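Local coordinates for protein Myo-inositol 2-dehydrogenase (Lactobacillus plantarum WCFS1, PDB 3CEA) that probably catalyses the NAD-dependent oxidation of myo-inositol at its 2-hydroxyl, with NAD held on a Rossmann-fold domain, at residues Met131-Asp136 and Pro315-Asp320; Cys100-Gly105 and Asn187-Asp192; Ile125-Phe130 and Val302-Asn307; Leu193-Trp196 and Gln200-Val203. All blocks are in the same frame, centred on the assembly; numbering follows the deposited sequence. Where two conformers were deposited one is given.

Contact 1. Residues Met131-Asp136 and Pro315-Asp320; sequences MRRYDD and PEVTVD. With NAD (nicotinamide-adenine-dinucleotide), chain E.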
# COMPACT_ATOMS: atom_id res chain seq x y z
N MSE A 131 12.13 23.93 5.78
CA MSE A 131 11.37 23.23 6.82
C MSE A 131 11.45 21.71 6.74
O MSE A 131 11.30 21.03 7.76
CB MSE A 131 9.91 23.70 6.83
CG MSE A 131 9.01 23.09 5.76
SE MSE A 131 9.48 23.64 3.96
CE MSE A 131 8.21 22.59 2.99
N ARG A 132 11.68 21.17 5.54
CA ARG A 132 11.69 19.72 5.32
C ARG A 132 12.72 19.00 6.18
O ARG A 132 12.55 17.82 6.50
CB ARG A 132 11.88 19.37 3.85
CG ARG A 132 10.74 19.84 2.96
CD ARG A 132 10.82 19.22 1.58
NE ARG A 132 9.93 19.90 0.63
CZ ARG A 132 9.93 19.69 -0.68
NH1 ARG A 132 10.78 18.82 -1.22
NH2 ARG A 132 9.09 20.36 -1.46
N ARG A 133 13.78 19.71 6.57
CA ARG A 133 14.81 19.18 7.46
C ARG A 133 14.27 18.89 8.86
O ARG A 133 14.83 18.09 9.60
CB ARG A 133 16.00 20.14 7.55
CG ARG A 133 16.85 20.22 6.29
CD ARG A 133 18.30 20.48 6.65
NE ARG A 133 19.10 20.91 5.50
CZ ARG A 133 20.43 21.06 5.53
NH1 ARG A 133 21.11 20.81 6.64
NH2 ARG A 133 21.07 21.45 4.44
N TYR A 134 13.18 19.57 9.21
CA TYR A 134 12.51 19.41 10.51
C TYR A 134 11.44 18.32 10.48
O TYR A 134 11.06 17.79 11.53
CB TYR A 134 11.88 20.73 10.95
CG TYR A 134 12.89 21.82 11.27
CD1 TYR A 134 13.41 22.63 10.26
CD2 TYR A 134 13.32 22.03 12.58
CE1 TYR A 134 14.34 23.62 10.55
CE2 TYR A 134 14.25 23.03 12.87
CZ TYR A 134 14.75 23.82 11.85
OH TYR A 134 15.67 24.80 12.14
N ASP A 135 10.95 17.99 9.28
CA ASP A 135 9.91 16.98 9.10
C ASP A 135 10.33 15.63 9.69
O ASP A 135 11.47 15.20 9.53
CB ASP A 135 9.55 16.82 7.62
CG ASP A 135 8.52 15.73 7.38
OD1 ASP A 135 7.33 15.97 7.64
OD2 ASP A 135 8.92 14.64 6.93
N ASP A 136 9.39 14.98 10.38
CA ASP A 136 9.63 13.73 11.10
C ASP A 136 10.12 12.60 10.20
O ASP A 136 11.02 11.85 10.58
CB ASP A 136 8.37 13.30 11.85
CG ASP A 136 8.64 12.26 12.93
N PRO A 315 21.29 28.78 13.68
CA PRO A 315 20.75 27.50 13.20
C PRO A 315 21.79 26.70 12.41
O PRO A 315 22.78 27.27 11.95
CB PRO A 315 19.61 27.93 12.27
CG PRO A 315 19.98 29.30 11.83
CD PRO A 315 20.63 29.92 13.03
N GLU A 316 21.55 25.40 12.26
CA GLU A 316 22.45 24.54 11.50
C GLU A 316 22.54 24.98 10.04
O GLU A 316 23.64 25.12 9.50
CB GLU A 316 22.01 23.07 11.59
CG GLU A 316 22.99 22.10 10.92
CD GLU A 316 22.50 20.66 10.92
OE1 GLU A 316 21.46 20.37 10.28
OE2 GLU A 316 23.16 19.82 11.56
N VAL A 317 21.39 25.19 9.42
CA VAL A 317 21.32 25.65 8.03
C VAL A 317 21.79 27.10 7.94
O VAL A 317 21.11 28.02 8.40
CB VAL A 317 19.90 25.49 7.44
CG1 VAL A 317 19.84 26.00 6.00
CG2 VAL A 317 19.46 24.04 7.51
N THR A 318 22.98 27.28 7.36
CA THR A 318 23.63 28.58 7.25
C THR A 318 23.12 29.37 6.03
O THR A 318 22.32 28.87 5.25
CB THR A 318 25.17 28.43 7.15
OG1 THR A 318 25.52 27.79 5.92
CG2 THR A 318 25.72 27.62 8.33
N VAL A 319 23.61 30.60 5.90
CA VAL A 319 23.33 31.44 4.74
C VAL A 319 23.95 30.80 3.49
O VAL A 319 23.34 30.81 2.41
CB VAL A 319 23.90 32.88 4.93
CG1 VAL A 319 23.44 33.80 3.80
CG2 VAL A 319 23.47 33.44 6.28
N ASP A 320 25.14 30.24 3.67
CA ASP A 320 25.88 29.55 2.61
C ASP A 320 25.08 28.39 1.99
O ASP A 320 25.15 28.16 0.78
CB ASP A 320 27.22 29.03 3.16
CG ASP A 320 28.09 28.41 2.08
OD1 ASP A 320 28.48 29.13 1.13
OD2 ASP A 320 28.40 27.21 2.20
PA NAD E . 1.62 35.19 -1.24
O1A NAD E . 0.51 34.24 -1.03
O2A NAD E . 1.50 35.91 -2.53
O5B NAD E . 1.68 36.21 0.01
C5B NAD E . 2.50 37.36 -0.03
C4B NAD E . 2.11 38.32 1.09
O4B NAD E . 3.10 39.32 1.26
C3B NAD E . 0.80 39.03 0.80
O3B NAD E . 0.01 38.96 1.97
C2B NAD E . 1.19 40.47 0.51
O2B NAD E . 0.24 41.39 1.00
C1B NAD E . 2.52 40.61 1.23
N9A NAD E . 3.41 41.56 0.53
C8A NAD E . 3.77 41.55 -0.79
N7A NAD E . 4.60 42.58 -1.04
C5A NAD E . 4.78 43.27 0.12
C6A NAD E . 5.52 44.40 0.43
N6A NAD E . 6.42 44.85 -0.45
N1A NAD E . 5.51 44.88 1.72
C2A NAD E . 4.77 44.25 2.70
N3A NAD E . 4.03 43.12 2.39
C4A NAD E . 4.04 42.64 1.12
O3 NAD E . 3.03 34.42 -1.17
PN NAD E . 3.26 33.12 -0.25
O1N NAD E . 2.59 33.33 1.06
O2N NAD E . 2.95 31.94 -1.07
O5D NAD E . 4.85 33.08 -0.01
C5D NAD E . 5.60 34.20 0.40
C4D NAD E . 7.06 33.76 0.53
O4D NAD E . 7.13 32.49 1.16
C3D NAD E . 7.73 33.63 -0.83
O3D NAD E . 8.96 34.32 -0.80
C2D NAD E . 7.95 32.14 -1.02
O2D NAD E . 9.18 31.86 -1.64
C1D NAD E . 7.90 31.58 0.40
N1N NAD E . 7.32 30.23 0.44
C2N NAD E . 8.01 29.23 1.08
C3N NAD E . 7.49 27.93 1.13
C7N NAD E . 8.14 26.87 1.97
O7N NAD E . 7.87 25.52 1.67
N7N NAD E . 8.95 27.22 2.98
C4N NAD E . 6.26 27.66 0.52
C5N NAD E . 5.57 28.68 -0.13
C6N NAD E . 6.11 29.96 -0.16
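R133 meets V317 and E316 by two different routes, one apolar and one ionic. The apolar route runs over a face of the guanidinium: methyl CG2 of V317 sits 3.5 Å above the plane, displaced toward the rim, with R133 CZ 3.7 Å from V317 CG2. That methyl lies anti to the carbonyl carbon of V317, beside the backbone N.

The ionic route is looser. R133 NH1 and E316 OE1 are 3.7 Å apart, a long salt bridge; OE1 lies at the guanidinium edge and in its plane, while the carboxylate itself is turned by 62°. The stronger partner of R133 is D192, which takes NH2 in a second salt bridge, and the ring of W196 adds a cation-pi contact. With one acid close and the other distant, the guanidinium is pinned chiefly from the side of helix 182-198.

Contact with the cofactor is made by M131, a selenomethionine, whose CE comes within 3.2 Å of NAD O7N, the carboxamide oxygen, and whose SE is 3.4 Å from NAD O7N.

Helix capping closes the account. D135 and T318 are both N-caps, at the starts of helices 136-146 and 319-338. The arrangement is that of a linker leaving the last strand of a Rossmann sheet, packed against the loop that leads into helix 319-338, beside the nicotinamide pocket.

Contact 2. Residues Cys100-Gly105 and Asn187-Asp192; sequences CEKPLG and NIHDID. With NAD (nicotinamide-adenine-dinucleotide), chain E.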
# COMPACT_ATOMS: atom_id res chain seq x y z
N CYS A 100 13.76 34.58 7.72
CA CYS A 100 13.35 34.85 6.35
C CYS A 100 13.00 33.55 5.64
O CYS A 100 13.73 32.56 5.73
CB CYS A 100 14.47 35.57 5.59
SG CYS A 100 13.99 36.25 3.99
N GLU A 101 11.87 33.55 4.94
CA GLU A 101 11.46 32.40 4.15
C GLU A 101 12.37 32.17 2.95
O GLU A 101 13.08 33.07 2.51
CB GLU A 101 10.00 32.54 3.67
CG GLU A 101 8.97 31.89 4.60
CD GLU A 101 9.19 30.39 4.81
OE1 GLU A 101 9.89 29.75 4.00
OE2 GLU A 101 8.64 29.85 5.80
N LYS A 102 12.36 30.93 2.46
CA LYS A 102 13.14 30.55 1.28
C LYS A 102 12.45 31.08 0.02
O LYS A 102 11.23 31.26 0.01
CB LYS A 102 13.30 29.02 1.24
CG LYS A 102 12.02 28.24 0.93
CD LYS A 102 11.91 27.95 -0.56
CE LYS A 102 10.46 27.99 -1.03
NZ LYS A 102 10.34 27.58 -2.46
N PRO A 103 13.23 31.36 -1.05
CA PRO A 103 14.69 31.41 -1.11
C PRO A 103 15.21 32.74 -0.58
O PRO A 103 14.41 33.63 -0.26
CB PRO A 103 15.00 31.28 -2.61
CG PRO A 103 13.66 31.24 -3.32
CD PRO A 103 12.62 31.67 -2.35
N LEU A 104 16.53 32.88 -0.49
CA LEU A 104 17.14 34.13 -0.01
C LEU A 104 16.78 35.33 -0.88
O LEU A 104 16.54 36.43 -0.38
CB LEU A 104 18.67 33.98 0.10
CG LEU A 104 19.22 32.97 1.12
CD1 LEU A 104 20.73 32.85 0.99
CD2 LEU A 104 18.82 33.32 2.55
N GLY A 105 16.74 35.11 -2.20
CA GLY A 105 16.41 36.15 -3.16
C GLY A 105 16.46 35.60 -4.58
O GLY A 105 16.36 34.39 -4.78
N ASN A 187 11.93 23.15 -6.77
CA ASN A 187 13.01 22.17 -6.62
C ASN A 187 14.11 22.49 -5.61
O ASN A 187 14.89 21.61 -5.24
CB ASN A 187 13.63 21.86 -7.99
CG ASN A 187 12.64 21.19 -8.93
OD1 ASN A 187 12.35 21.71 -10.01
ND2 ASN A 187 12.11 20.05 -8.51
N ILE A 188 14.16 23.75 -5.16
CA ILE A 188 15.18 24.22 -4.22
C ILE A 188 15.21 23.40 -2.92
O ILE A 188 16.28 23.18 -2.34
CB ILE A 188 15.00 25.74 -3.91
CG1 ILE A 188 16.28 26.33 -3.31
CG2 ILE A 188 13.77 25.99 -3.03
CD1 ILE A 188 16.28 27.84 -3.24
N HIS A 189 14.03 22.95 -2.48
CA HIS A 189 13.90 22.14 -1.27
C HIS A 189 14.64 20.82 -1.40
O HIS A 189 15.37 20.43 -0.48
CB HIS A 189 12.42 21.87 -0.98
CG HIS A 189 11.66 23.09 -0.57
ND1 HIS A 189 11.65 23.57 0.72
CD2 HIS A 189 10.86 23.92 -1.28
CE1 HIS A 189 10.88 24.64 0.79
NE2 HIS A 189 10.39 24.87 -0.41
N ASP A 190 14.44 20.14 -2.52
CA ASP A 190 15.09 18.86 -2.81
C ASP A 190 16.60 19.02 -2.98
O ASP A 190 17.36 18.15 -2.56
CB ASP A 190 14.48 18.21 -4.06
CG ASP A 190 12.98 17.99 -3.94
OD1 ASP A 190 12.54 17.43 -2.91
OD2 ASP A 190 12.25 18.36 -4.89
N ILE A 191 17.01 20.13 -3.58
CA ILE A 191 18.43 20.47 -3.72
C ILE A 191 19.11 20.49 -2.36
O ILE A 191 20.14 19.83 -2.16
CB ILE A 191 18.64 21.81 -4.47
CG1 ILE A 191 18.25 21.66 -5.94
CG2 ILE A 191 20.09 22.29 -4.34
CD1 ILE A 191 18.14 22.96 -6.71
N ASP A 192 18.51 21.22 -1.41
CA ASP A 192 18.99 21.28 -0.04
C ASP A 192 19.04 19.89 0.60
O ASP A 192 20.00 19.54 1.29
CB ASP A 192 18.12 22.22 0.80
CG ASP A 192 18.54 22.26 2.26
OD1 ASP A 192 19.62 22.83 2.56
OD2 ASP A 192 17.80 21.72 3.12
PA NAD E . 1.62 35.19 -1.24
O1A NAD E . 0.51 34.24 -1.03
O2A NAD E . 1.50 35.91 -2.53
O5B NAD E . 1.68 36.21 0.01
C5B NAD E . 2.50 37.36 -0.03
C4B NAD E . 2.11 38.32 1.09
O4B NAD E . 3.10 39.32 1.26
C3B NAD E . 0.80 39.03 0.80
O3B NAD E . 0.01 38.96 1.97
C2B NAD E . 1.19 40.47 0.51
O2B NAD E . 0.24 41.39 1.00
C1B NAD E . 2.52 40.61 1.23
N9A NAD E . 3.41 41.56 0.53
C8A NAD E . 3.77 41.55 -0.79
N7A NAD E . 4.60 42.58 -1.04
C5A NAD E . 4.78 43.27 0.12
C6A NAD E . 5.52 44.40 0.43
N6A NAD E . 6.42 44.85 -0.45
N1A NAD E . 5.51 44.88 1.72
C2A NAD E . 4.77 44.25 2.70
N3A NAD E . 4.03 43.12 2.39
C4A NAD E . 4.04 42.64 1.12
O3 NAD E . 3.03 34.42 -1.17
PN NAD E . 3.26 33.12 -0.25
O1N NAD E . 2.59 33.33 1.06
O2N NAD E . 2.95 31.94 -1.07
O5D NAD E . 4.85 33.08 -0.01
C5D NAD E . 5.60 34.20 0.40
C4D NAD E . 7.06 33.76 0.53
O4D NAD E . 7.13 32.49 1.16
C3D NAD E . 7.73 33.63 -0.83
O3D NAD E . 8.96 34.32 -0.80
C2D NAD E . 7.95 32.14 -1.02
O2D NAD E . 9.18 31.86 -1.64
C1D NAD E . 7.90 31.58 0.40
N1N NAD E . 7.32 30.23 0.44
C2N NAD E . 8.01 29.23 1.08
C3N NAD E . 7.49 27.93 1.13
C7N NAD E . 8.14 26.87 1.97
O7N NAD E . 7.87 25.52 1.67
N7N NAD E . 8.95 27.22 2.98
C4N NAD E . 6.26 27.66 0.52
C5N NAD E . 5.57 28.68 -0.13
C6N NAD E . 6.11 29.96 -0.16
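The nicotinamide end of the NAD pocket is where K102 and P103 meet I188 and H189, all of them buried. The lysine chain runs roughly perpendicular to the histidine side chain, and K102 CE approaches H189 NE2 to 3.2 Å. The lysine bends at chi2 (94°) and again at chi3, a path that brings CE close to both the imidazole and the nicotinamide, 3.5 Å from NAD C2N. K102 NZ lies 3.4 Å from H189 NE2, with D185 a distant, weak ion-pair partner.

Segment 100-105 follows strand 97-100 of the Rossmann sheet and carries the Glu-Lys-Pro sequence familiar from the GFO/IDH/MocA family; the peptide bond before P103 is cis. Segment 187-192 belongs to helix 182-198 of the C-terminal domain, so the contact bridges the two domains across the cofactor.

E101 OE1 accepts the carboxamide N7N of NAD at 2.9 Å and also the backbone N of K102, the latter from its anti side and 26° out of the carboxylate plane. These two bonds fix the carboxylate oxygen, while OE2 is held by H23. The carbonyl O of K102 takes the ribose hydroxyl O2D of NAD at 2.7 Å. On the other side of the carboxamide, H189 CE1 stands 3.3 Å from NAD O7N. Beside this polar group I188 makes the apolar part, its CG2 against the lysine chain and its CD1 3.7 Å from P103 CB.

Contact 3. Residues Ile125-Phe130 and Val302-Asn307; sequences IFQSGF and VQDFVN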
# COMPACT_ATOMS: atom_id res chain seq x y z
N ILE A 125 20.53 36.55 15.27
CA ILE A 125 20.22 35.28 14.63
C ILE A 125 19.56 35.51 13.27
O ILE A 125 18.64 36.32 13.15
CB ILE A 125 19.30 34.39 15.52
CG1 ILE A 125 19.84 34.29 16.96
CG2 ILE A 125 19.07 33.01 14.90
CD1 ILE A 125 21.25 33.70 17.10
N PHE A 126 20.07 34.82 12.25
CA PHE A 126 19.37 34.72 10.97
C PHE A 126 19.05 33.26 10.67
O PHE A 126 19.90 32.38 10.84
CB PHE A 126 20.18 35.34 9.82
CG PHE A 126 19.53 35.15 8.47
CD1 PHE A 126 18.57 36.04 8.01
CD2 PHE A 126 19.86 34.06 7.67
CE1 PHE A 126 17.96 35.86 6.77
CE2 PHE A 126 19.25 33.87 6.43
CZ PHE A 126 18.30 34.78 5.98
N GLN A 127 17.83 33.01 10.20
CA GLN A 127 17.39 31.66 9.89
C GLN A 127 16.56 31.60 8.61
O GLN A 127 15.63 32.40 8.43
CB GLN A 127 16.59 31.10 11.08
CG GLN A 127 16.35 29.61 11.02
CD GLN A 127 15.97 29.03 12.37
OE1 GLN A 127 16.62 29.30 13.38
NE2 GLN A 127 14.91 28.23 12.40
N SER A 128 16.91 30.66 7.74
CA SER A 128 16.19 30.42 6.49
C SER A 128 14.97 29.52 6.73
O SER A 128 14.70 29.12 7.87
CB SER A 128 17.12 29.82 5.43
OG SER A 128 17.49 28.49 5.77
N GLY A 129 14.25 29.19 5.67
CA GLY A 129 13.03 28.39 5.79
C GLY A 129 13.00 27.03 5.11
O GLY A 129 12.00 26.67 4.49
N PHE A 130 14.09 26.26 5.23
CA PHE A 130 14.09 24.89 4.72
C PHE A 130 13.46 23.95 5.75
O PHE A 130 14.17 23.27 6.51
CB PHE A 130 15.49 24.42 4.33
CG PHE A 130 16.04 25.08 3.09
CD1 PHE A 130 15.34 25.03 1.88
CD2 PHE A 130 17.27 25.74 3.12
CE1 PHE A 130 15.85 25.64 0.73
CE2 PHE A 130 17.78 26.35 1.98
CZ PHE A 130 17.07 26.30 0.78
N VAL A 302 9.95 27.15 13.37
CA VAL A 302 9.73 28.48 13.94
C VAL A 302 10.01 28.45 15.44
O VAL A 302 10.60 29.39 15.98
CB VAL A 302 8.31 29.02 13.63
CG1 VAL A 302 7.98 30.25 14.46
CG2 VAL A 302 8.19 29.34 12.14
N GLN A 303 9.61 27.36 16.09
CA GLN A 303 9.93 27.14 17.50
C GLN A 303 11.45 27.06 17.70
O GLN A 303 11.97 27.61 18.67
CB GLN A 303 9.26 25.86 18.02
CG GLN A 303 9.42 25.63 19.52
CD GLN A 303 8.63 26.63 20.35
OE1 GLN A 303 7.40 26.62 20.36
NE2 GLN A 303 9.35 27.50 21.07
N ASP A 304 12.14 26.38 16.79
CA ASP A 304 13.59 26.28 16.83
C ASP A 304 14.25 27.65 16.71
O ASP A 304 15.22 27.94 17.42
CB ASP A 304 14.11 25.33 15.74
CG ASP A 304 15.61 25.12 15.80
OD1 ASP A 304 16.13 24.74 16.88
OD2 ASP A 304 16.28 25.31 14.77
N PHE A 305 13.72 28.49 15.82
CA PHE A 305 14.19 29.86 15.65
C PHE A 305 14.01 30.68 16.92
O PHE A 305 14.93 31.38 17.35
CB PHE A 305 13.46 30.54 14.47
CG PHE A 305 13.68 32.03 14.40
CD1 PHE A 305 14.86 32.55 13.88
CD2 PHE A 305 12.69 32.91 14.85
CE1 PHE A 305 15.06 33.93 13.81
CE2 PHE A 305 12.88 34.29 14.78
CZ PHE A 305 14.07 34.80 14.26
N VAL A 306 12.82 30.59 17.52
CA VAL A 306 12.51 31.29 18.77
C VAL A 306 13.46 30.86 19.88
O VAL A 306 14.00 31.70 20.60
CB VAL A 306 11.02 31.11 19.17
CG1 VAL A 306 10.76 31.59 20.59
CG2 VAL A 306 10.11 31.85 18.20
N ASN A 307 13.66 29.55 20.01
CA ASN A 307 14.63 28.99 20.95
C ASN A 307 16.05 29.49 20.66
O ASN A 307 16.80 29.82 21.59
CB ASN A 307 14.62 27.46 20.92
CG ASN A 307 13.28 26.87 21.37
OD1 ASN A 307 12.59 27.44 22.22
ND2 ASN A 307 12.93 25.71 20.81
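The amide of Q127 and the ring of F305 stand nearly perpendicular, their planes 85° apart. At the ring edge, and in its plane, lies Q127 OE1, 3.7 Å from F305 CD1. Q127 CB and I125 CG2 reach the same ring obliquely, Q127 CB at 3.6 Å from F305 CD1 and I125 CG2 more loosely at 4.3 Å from F305 CE1. Elsewhere around this phenyl are F99, edge-to-face, and F76, so it sits in an aromatic cluster.

The side chains of Q127 and F305 lie side by side, pointing opposite ways. Because CG of Q127 is anti to the backbone N (chi1 -167°) and the chain stays extended beyond it, the amide lies along the helix backbone: OE1 is 3.4 Å from F305 CA, and NE2 of Q127 is 3.4 Å from F305 CB. No hydrogen bond crosses between the segments; OE1 is instead paired with ND2 of N308, one turn on from D304. Q127 NE2 is 4.0 Å from D304 OD2, whose own hydrogen-bond partner is the hydroxyl of Y134.

Replacing Q127 by an alanine would probably leave ND2 of N308 without this acceptor and open a gap beside F305 where the amide now lies. The contact is helix-on-sheet packing, with helix 295-311 laid against strand 126-127, the edge strand of the parallel Rossmann sheet.

Contact 4. Residues Leu193-Trp196 and Gln200-Val203; sequences LIRW and QDPV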
# COMPACT_ATOMS: atom_id res chain seq x y z
N LEU A 193 17.99 19.10 0.37
CA LEU A 193 17.88 17.74 0.91
C LEU A 193 18.99 16.84 0.37
O LEU A 193 19.57 16.06 1.12
CB LEU A 193 16.51 17.14 0.60
CG LEU A 193 15.28 17.73 1.30
CD1 LEU A 193 14.01 17.24 0.63
CD2 LEU A 193 15.26 17.41 2.80
N ILE A 194 19.27 16.97 -0.92
CA ILE A 194 20.31 16.19 -1.57
C ILE A 194 21.69 16.56 -1.00
O ILE A 194 22.49 15.67 -0.69
CB ILE A 194 20.23 16.32 -3.12
CG1 ILE A 194 19.03 15.52 -3.63
CG2 ILE A 194 21.51 15.82 -3.79
CD1 ILE A 194 18.48 16.00 -4.95
N ARG A 195 21.93 17.86 -0.84
CA ARG A 195 23.17 18.35 -0.23
C ARG A 195 23.30 17.83 1.20
O ARG A 195 24.38 17.40 1.62
CB ARG A 195 23.21 19.88 -0.22
CG ARG A 195 23.32 20.52 -1.61
CD ARG A 195 23.69 22.00 -1.53
NE ARG A 195 25.05 22.20 -1.01
CZ ARG A 195 25.33 22.61 0.22
NH1 ARG A 195 24.36 22.89 1.08
NH2 ARG A 195 26.59 22.74 0.60
N TRP A 196 22.19 17.86 1.93
CA TRP A 196 22.12 17.37 3.30
C TRP A 196 22.43 15.88 3.40
O TRP A 196 23.26 15.47 4.22
CB TRP A 196 20.73 17.69 3.89
CG TRP A 196 20.56 17.37 5.35
CD1 TRP A 196 21.50 17.48 6.34
CD2 TRP A 196 19.36 16.93 5.99
NE1 TRP A 196 20.96 17.12 7.54
CE2 TRP A 196 19.65 16.77 7.36
CE3 TRP A 196 18.06 16.64 5.53
CZ2 TRP A 196 18.69 16.35 8.29
CZ3 TRP A 196 17.11 16.21 6.45
CH2 TRP A 196 17.43 16.07 7.82
N GLN A 200 27.66 16.16 -0.55
CA GLN A 200 28.27 16.50 -1.83
C GLN A 200 27.57 17.70 -2.47
O GLN A 200 26.46 18.07 -2.07
CB GLN A 200 28.21 15.30 -2.78
CG GLN A 200 28.92 14.04 -2.27
CD GLN A 200 28.66 12.80 -3.12
OE1 GLN A 200 28.43 12.88 -4.34
NE2 GLN A 200 28.72 11.63 -2.49
N ASP A 201 28.23 18.30 -3.45
CA ASP A 201 27.66 19.38 -4.25
C ASP A 201 27.51 18.94 -5.71
O ASP A 201 28.32 18.14 -6.19
CB ASP A 201 28.55 20.63 -4.18
CG ASP A 201 28.41 21.39 -2.87
OD1 ASP A 201 27.39 21.22 -2.16
OD2 ASP A 201 29.34 22.17 -2.54
N PRO A 202 26.48 19.44 -6.42
CA PRO A 202 26.36 19.19 -7.85
C PRO A 202 27.43 19.92 -8.66
O PRO A 202 27.74 21.08 -8.36
CB PRO A 202 24.97 19.76 -8.20
CG PRO A 202 24.29 19.98 -6.90
CD PRO A 202 25.36 20.25 -5.91
N VAL A 203 27.98 19.25 -9.66
CA VAL A 203 28.98 19.86 -10.54
C VAL A 203 28.45 20.12 -11.95
O VAL A 203 29.06 20.86 -12.72
CB VAL A 203 30.28 19.02 -10.60
CG1 VAL A 203 30.93 18.94 -9.22
CG2 VAL A 203 30.02 17.62 -11.16
O HOH W 1 26.86 19.37 0.79
O HOH W 2 29.66 22.17 0.15
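R195 NE gives its hydrogen to D201 OD1 at 2.8 Å, the core of a salt bridge with a fairly straight N-H...O angle of 156°. The oxygen lies close to the guanidinium plane and is met nearly along its C-O axis. A weak second bond runs from R195 NH2 to the same D201 OD1 at 3.3 Å, so one oxygen takes both donors. The bend at chi3 (67°) turns the guanidinium toward the aspartate, and the two planes come within 30° of each other.

Two waters fill in around the pair. One gives a hydrogen to D201 OD2 at 2.7 Å and weakly accepts from R195 NH2. The other donates to the carbonyls of R195 and Q200, joining helix backbone to loop.

Farther out, NH1 of R195 forms a salt bridge with D321, so helix 319-338 holds the far side of the guanidinium, while S233 takes the backbone N of D201. A leucine in place of R195 would probably leave both D201 and D321 without their charged mate. Gripped by two carboxylates, the arginine is likely to keep its positive charge, and this partly exposed ion pair joins the end of helix 182-198 to the start of strand 202-210.

How the contacts relate
From the N terminus, the Rossmann domain comes first, and contact 2 opens there at 100-105, followed by contact 3 at 125-130 and contact 1 at 131-136. Contact 2 closes first, on helix 182-198. Contact 4 then opens and closes a short turn from that helix into strand 202-210, lying in sequence wholly within the spans of contacts 1 and 3. Contact 3 closes on helix 295-311 and contact 1 in the loop just before helix 319-338, so contacts 1, 2 and 3 all cross one another. Together they bind the last Rossmann strands, the helix under the C-terminal sheet and the two final long helices, with contacts 1 and 2 meeting at NAD.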